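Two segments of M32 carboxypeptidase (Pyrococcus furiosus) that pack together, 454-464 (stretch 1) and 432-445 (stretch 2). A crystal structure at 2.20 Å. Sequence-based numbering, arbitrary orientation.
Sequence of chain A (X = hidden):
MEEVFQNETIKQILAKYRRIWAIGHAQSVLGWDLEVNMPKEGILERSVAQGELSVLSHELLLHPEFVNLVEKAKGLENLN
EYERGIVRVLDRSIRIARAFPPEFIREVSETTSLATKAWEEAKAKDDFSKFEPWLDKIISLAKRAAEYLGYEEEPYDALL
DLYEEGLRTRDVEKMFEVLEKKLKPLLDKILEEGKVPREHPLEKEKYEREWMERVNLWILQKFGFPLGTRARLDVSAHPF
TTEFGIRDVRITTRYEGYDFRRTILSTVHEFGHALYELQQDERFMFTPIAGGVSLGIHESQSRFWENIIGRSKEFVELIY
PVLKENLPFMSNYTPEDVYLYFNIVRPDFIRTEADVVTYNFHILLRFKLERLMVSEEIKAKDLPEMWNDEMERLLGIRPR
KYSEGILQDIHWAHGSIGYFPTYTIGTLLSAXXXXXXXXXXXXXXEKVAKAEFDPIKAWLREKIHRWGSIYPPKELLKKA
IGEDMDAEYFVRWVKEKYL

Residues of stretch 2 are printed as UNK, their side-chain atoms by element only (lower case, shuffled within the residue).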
# COMPACT_ATOMS: atom_id res chain seq x y z
N ASP A 454 8.45 6.45 29.19
CA ASP A 454 9.38 5.37 28.93
C ASP A 454 9.31 4.22 29.94
O ASP A 454 9.23 3.06 29.54
CB ASP A 454 10.82 5.90 28.83
CG ASP A 454 11.04 6.71 27.57
OD1 ASP A 454 10.22 6.60 26.63
OD2 ASP A 454 12.05 7.45 27.50
N PRO A 455 9.34 4.52 31.25
CA PRO A 455 9.26 3.40 32.20
C PRO A 455 7.97 2.58 32.08
O PRO A 455 7.97 1.37 32.29
CB PRO A 455 9.42 4.08 33.57
CG PRO A 455 9.00 5.51 33.32
CD PRO A 455 9.56 5.79 31.95
N ILE A 456 6.88 3.26 31.73
CA ILE A 456 5.59 2.60 31.57
C ILE A 456 5.56 1.78 30.29
O ILE A 456 4.96 0.71 30.25
CB ILE A 456 4.45 3.63 31.53
CG1 ILE A 456 4.29 4.25 32.92
CG2 ILE A 456 3.14 2.96 31.05
CD1 ILE A 456 3.32 5.40 32.98
N LYS A 457 6.21 2.30 29.25
CA LYS A 457 6.28 1.59 27.98
C LYS A 457 7.15 0.35 28.16
O LYS A 457 6.84 -0.72 27.64
CB LYS A 457 6.86 2.51 26.89
CG LYS A 457 5.93 3.64 26.47
CD LYS A 457 6.69 4.79 25.82
CE LYS A 457 7.37 4.38 24.53
NZ LYS A 457 8.13 5.51 23.92
N ALA A 458 8.23 0.50 28.91
CA ALA A 458 9.15 -0.61 29.15
C ALA A 458 8.53 -1.69 30.05
O ALA A 458 8.80 -2.89 29.88
CB ALA A 458 10.45 -0.08 29.78
N TRP A 459 7.70 -1.27 31.00
CA TRP A 459 7.05 -2.23 31.90
C TRP A 459 6.12 -3.10 31.07
O TRP A 459 6.09 -4.32 31.23
CB TRP A 459 6.23 -1.49 32.97
CG TRP A 459 5.69 -2.38 34.04
CD1 TRP A 459 6.25 -2.64 35.26
CD2 TRP A 459 4.45 -3.11 34.00
NE1 TRP A 459 5.44 -3.47 35.99
CE2 TRP A 459 4.33 -3.78 35.24
CE3 TRP A 459 3.44 -3.26 33.05
CZ2 TRP A 459 3.23 -4.59 35.55
CZ3 TRP A 459 2.35 -4.07 33.35
CH2 TRP A 459 2.26 -4.72 34.60
N LEU A 460 5.37 -2.47 30.16
CA LEU A 460 4.46 -3.19 29.28
C LEU A 460 5.24 -4.16 28.38
O LEU A 460 4.80 -5.28 28.15
CB LEU A 460 3.65 -2.22 28.42
CG LEU A 460 2.23 -1.76 28.82
CD1 LEU A 460 1.65 -2.61 29.95
CD2 LEU A 460 2.26 -0.32 29.22
N ARG A 461 6.40 -3.73 27.90
CA ARG A 461 7.21 -4.58 27.03
C ARG A 461 7.62 -5.88 27.71
O ARG A 461 7.35 -6.97 27.20
CB ARG A 461 8.47 -3.82 26.58
CG ARG A 461 9.38 -4.62 25.65
CD ARG A 461 10.28 -3.68 24.88
NE ARG A 461 10.60 -4.21 23.55
CZ ARG A 461 11.01 -3.47 22.52
NH1 ARG A 461 11.16 -2.15 22.66
NH2 ARG A 461 11.26 -4.04 21.35
N GLU A 462 8.27 -5.75 28.86
CA GLU A 462 8.73 -6.91 29.61
C GLU A 462 7.61 -7.83 30.06
O GLU A 462 7.76 -9.06 30.01
CB GLU A 462 9.51 -6.46 30.85
CG GLU A 462 11.01 -6.46 30.68
CD GLU A 462 11.55 -7.83 30.33
OE1 GLU A 462 11.29 -8.80 31.09
OE2 GLU A 462 12.25 -7.95 29.30
N LYS A 463 6.50 -7.25 30.50
CA LYS A 463 5.40 -8.07 30.98
C LYS A 463 4.53 -8.69 29.88
O LYS A 463 4.20 -9.87 29.95
CB LYS A 463 4.51 -7.25 31.93
CG LYS A 463 5.19 -6.83 33.23
CD LYS A 463 5.67 -8.03 34.02
CE LYS A 463 6.02 -7.68 35.47
NZ LYS A 463 7.21 -6.79 35.59
N ILE A 464 4.19 -7.90 28.86
CA ILE A 464 3.32 -8.39 27.79
C ILE A 464 3.89 -8.49 26.37
O ILE A 464 3.93 -9.57 25.78
CB ILE A 464 2.06 -7.50 27.68
CG1 ILE A 464 1.39 -7.33 29.05
CG2 ILE A 464 1.10 -8.11 26.68
CD1 ILE A 464 0.94 -8.62 29.70
N UNK A 432 -6.77 -4.48 35.73
CA UNK A 432 -5.86 -5.39 36.43
C UNK A 432 -4.40 -4.98 36.21
O UNK A 432 -3.63 -4.89 37.16
n UNK A 432 -5.45 -10.34 36.98
c UNK A 432 -5.68 -7.91 36.93
o UNK A 432 -7.15 -9.45 35.80
c UNK A 432 -6.15 -9.30 36.51
c UNK A 432 -6.10 -6.82 35.94
N UNK A 433 -4.04 -4.74 34.96
CA UNK A 433 -2.68 -4.34 34.63
C UNK A 433 -2.30 -3.05 35.32
O UNK A 433 -1.15 -2.87 35.71
c UNK A 433 -2.58 -5.50 32.34
c UNK A 433 -2.52 -4.18 33.11
c UNK A 433 -1.49 -6.42 32.90
c UNK A 433 -2.39 -5.28 30.83
N UNK A 434 -3.26 -2.14 35.46
CA UNK A 434 -3.01 -0.86 36.11
C UNK A 434 -2.50 -1.03 37.54
O UNK A 434 -1.54 -0.37 37.94
c UNK A 434 -4.19 1.14 37.14
c UNK A 434 -3.98 3.18 39.07
c UNK A 434 -3.23 2.16 37.01
c UNK A 434 -4.27 0.01 36.13
c UNK A 434 -3.12 3.18 37.97
o UNK A 434 -3.90 4.17 40.01
c UNK A 434 -4.94 2.18 39.21
c UNK A 434 -5.04 1.17 38.25
N UNK A 435 -3.15 -1.90 38.30
CA UNK A 435 -2.76 -2.13 39.69
C UNK A 435 -1.43 -2.86 39.81
O UNK A 435 -0.69 -2.65 40.76
c UNK A 435 -4.94 -0.82 41.45
c UNK A 435 -3.86 -2.88 40.44
c UNK A 435 -7.39 -1.41 40.29
o UNK A 435 -8.29 0.65 41.14
c UNK A 435 -5.07 -1.99 40.70
c UNK A 435 -6.02 0.05 41.61
c UNK A 435 -7.24 -0.24 41.03
c UNK A 435 -6.31 -2.27 40.12
N UNK A 436 -1.12 -3.71 38.84
CA UNK A 436 0.14 -4.43 38.87
C UNK A 436 1.30 -3.49 38.55
O UNK A 436 2.40 -3.64 39.08
c UNK A 436 -0.98 -8.57 39.66
c UNK A 436 -1.92 -7.20 38.23
n UNK A 436 -0.08 -7.67 39.32
c UNK A 436 0.10 -5.59 37.89
n UNK A 436 -2.10 -8.31 39.01
c UNK A 436 -0.64 -6.78 38.42
N UNK A 437 1.05 -2.51 37.68
CA UNK A 437 2.11 -1.56 37.34
C UNK A 437 2.18 -0.52 38.44
O UNK A 437 3.25 0.01 38.75
c UNK A 437 3.02 0.61 34.23
c UNK A 437 1.87 -0.87 35.96
c UNK A 437 3.08 -0.01 35.59
c UNK A 437 0.63 -0.00 36.01
N UNK A 438 1.03 -0.23 39.05
CA UNK A 438 0.93 0.75 40.13
C UNK A 438 1.81 0.28 41.29
O UNK A 438 2.19 1.08 42.15
c UNK A 438 -0.76 4.44 41.96
n UNK A 438 -0.40 5.79 41.45
c UNK A 438 -0.78 1.99 41.55
c UNK A 438 -0.46 3.34 40.95
c UNK A 438 -0.53 0.88 40.57
N UNK A 439 2.12 -1.01 41.30
CA UNK A 439 2.96 -1.62 42.32
C UNK A 439 4.44 -1.42 42.03
O UNK A 439 5.21 -1.05 42.92
c UNK A 439 2.65 -3.12 42.43
n UNK A 439 2.51 -7.51 42.37
c UNK A 439 3.26 -5.37 43.41
c UNK A 439 3.71 -3.93 43.17
c UNK A 439 3.05 -6.14 42.12
N UNK A 440 4.86 -1.66 40.79
CA UNK A 440 6.27 -1.49 40.43
C UNK A 440 6.61 -0.03 40.16
O UNK A 440 7.78 0.35 40.21
o UNK A 440 6.64 -4.26 40.52
c UNK A 440 6.37 -3.79 39.40
c UNK A 440 6.61 -2.32 39.19
o UNK A 440 5.92 -4.47 38.45
N UNK A 441 5.59 0.78 39.89
CA UNK A 441 5.78 2.20 39.61
C UNK A 441 4.72 3.00 40.36
O UNK A 441 3.77 3.52 39.76
c UNK A 441 6.35 1.64 35.80
c UNK A 441 5.64 2.48 38.10
c UNK A 441 6.06 3.92 37.80
c UNK A 441 6.50 1.50 37.30
N UNK A 442 4.86 3.13 41.69
CA UNK A 442 3.89 3.88 42.50
C UNK A 442 3.74 5.34 42.12
O UNK A 442 2.78 5.99 42.52
c UNK A 442 4.40 3.67 43.93
c UNK A 442 5.88 3.48 43.74
c UNK A 442 5.95 2.59 42.53
N UNK A 443 4.69 5.87 41.36
CA UNK A 443 4.62 7.27 40.93
C UNK A 443 4.10 7.31 39.49
O UNK A 443 4.47 8.18 38.69
c UNK A 443 7.02 7.27 40.11
o UNK A 443 6.95 6.04 39.91
o UNK A 443 7.91 7.99 39.60
c UNK A 443 6.00 7.92 41.03
N UNK A 444 3.23 6.35 39.18
CA UNK A 444 2.60 6.20 37.87
C UNK A 444 1.98 7.52 37.43
O UNK A 444 2.33 8.06 36.38
c UNK A 444 -0.44 4.33 34.18
c UNK A 444 1.41 3.95 35.71
c UNK A 444 0.84 4.83 36.63
c UNK A 444 -0.37 5.45 36.32
c UNK A 444 -1.01 5.21 35.10
c UNK A 444 1.52 5.11 37.95
c UNK A 444 0.77 3.70 34.48
N UNK A 445 1.06 8.04 38.25
CA UNK A 445 0.35 9.30 37.97
C UNK A 445 1.28 10.48 37.72
O UNK A 445 1.10 11.24 36.77
c UNK A 445 -0.56 9.66 39.15
c UNK A 445 -0.99 8.46 39.99
c UNK A 445 -2.03 7.62 39.31
o UNK A 445 -2.28 6.48 39.76
o UNK A 445 -2.62 8.11 38.32

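Position 432 has three carbons, the third carrying one oxygen and one nitrogen. It lies out of reach of stretch 1. This is Q432.

Position 433 has four carbons, forked at the second. It points toward stretch 1, and one fork carbon lies 4.5 Å from W459 CH2. This is L433, and that carbon is CD2.

Position 434 has one carbon, then a six-carbon ring bearing an oxygen. It points away from stretch 1. This is Y434.

Position 435 has the same atoms. It is out of reach. This is Y435.

Position 436 has one carbon and a five-membered ring of three carbons and two nitrogens. Its CB is 4.0 Å from W459 CH2, but the ring leads away. This is H436.

Position 437 has four carbons, forked at the first, with one arm two carbons long. Its CB sits 3.8 Å from the centroid of the six-membered ring of W459, 6° off the normal, a CH-pi contact over the face. This is I437. Its CG1 is 3.7 Å from W459 CD2, and its CD1 is 4.0 Å from I456 CG2.

Position 438 has four carbons in a row ending in nitrogen. It points away. This is K438.

Position 439 has the same chain. It points sideways without contact. This is K439.

Position 440 has two carbons, the second carrying two oxygens. One oxygen is 2.7 Å from W459 NE1. This is D440, and the oxygen is OD2.

Position 441 has four carbons, forked at the first, with one longer arm. The arm's tip is 3.9 Å from P455 O and 4.2 Å from W459 CB. This is I441, and the tip is CD1.

Position 442, out of reach, has three carbons closing a ring onto the backbone N. This is P442.

Position 443, also out of reach, has two carbons, the second carrying two oxygens. This is D443.

Position 444 has one carbon and a plain six-carbon ring. A ring carbon lies 3.4 Å from I456 CD1. This is F444, and the carbon is CE1.

Position 445 has three carbons, the third carrying two oxygens. It points away. This is E445. Its OE1 forms a salt bridge with K438 NZ at 2.6 Å.

The contact centres on W459. I437 covers one face of its indole. At the ring edge, W459 NE1 donates a nearly straight hydrogen bond to D440 OD2. K463 NZ adds a long salt bridge to D440 OD2 at 3.9 Å. I456 extends the apolar packing to I437, I441 and F444.

Stretch 2, residues 432-445: QLYYHIKKDIPDFE
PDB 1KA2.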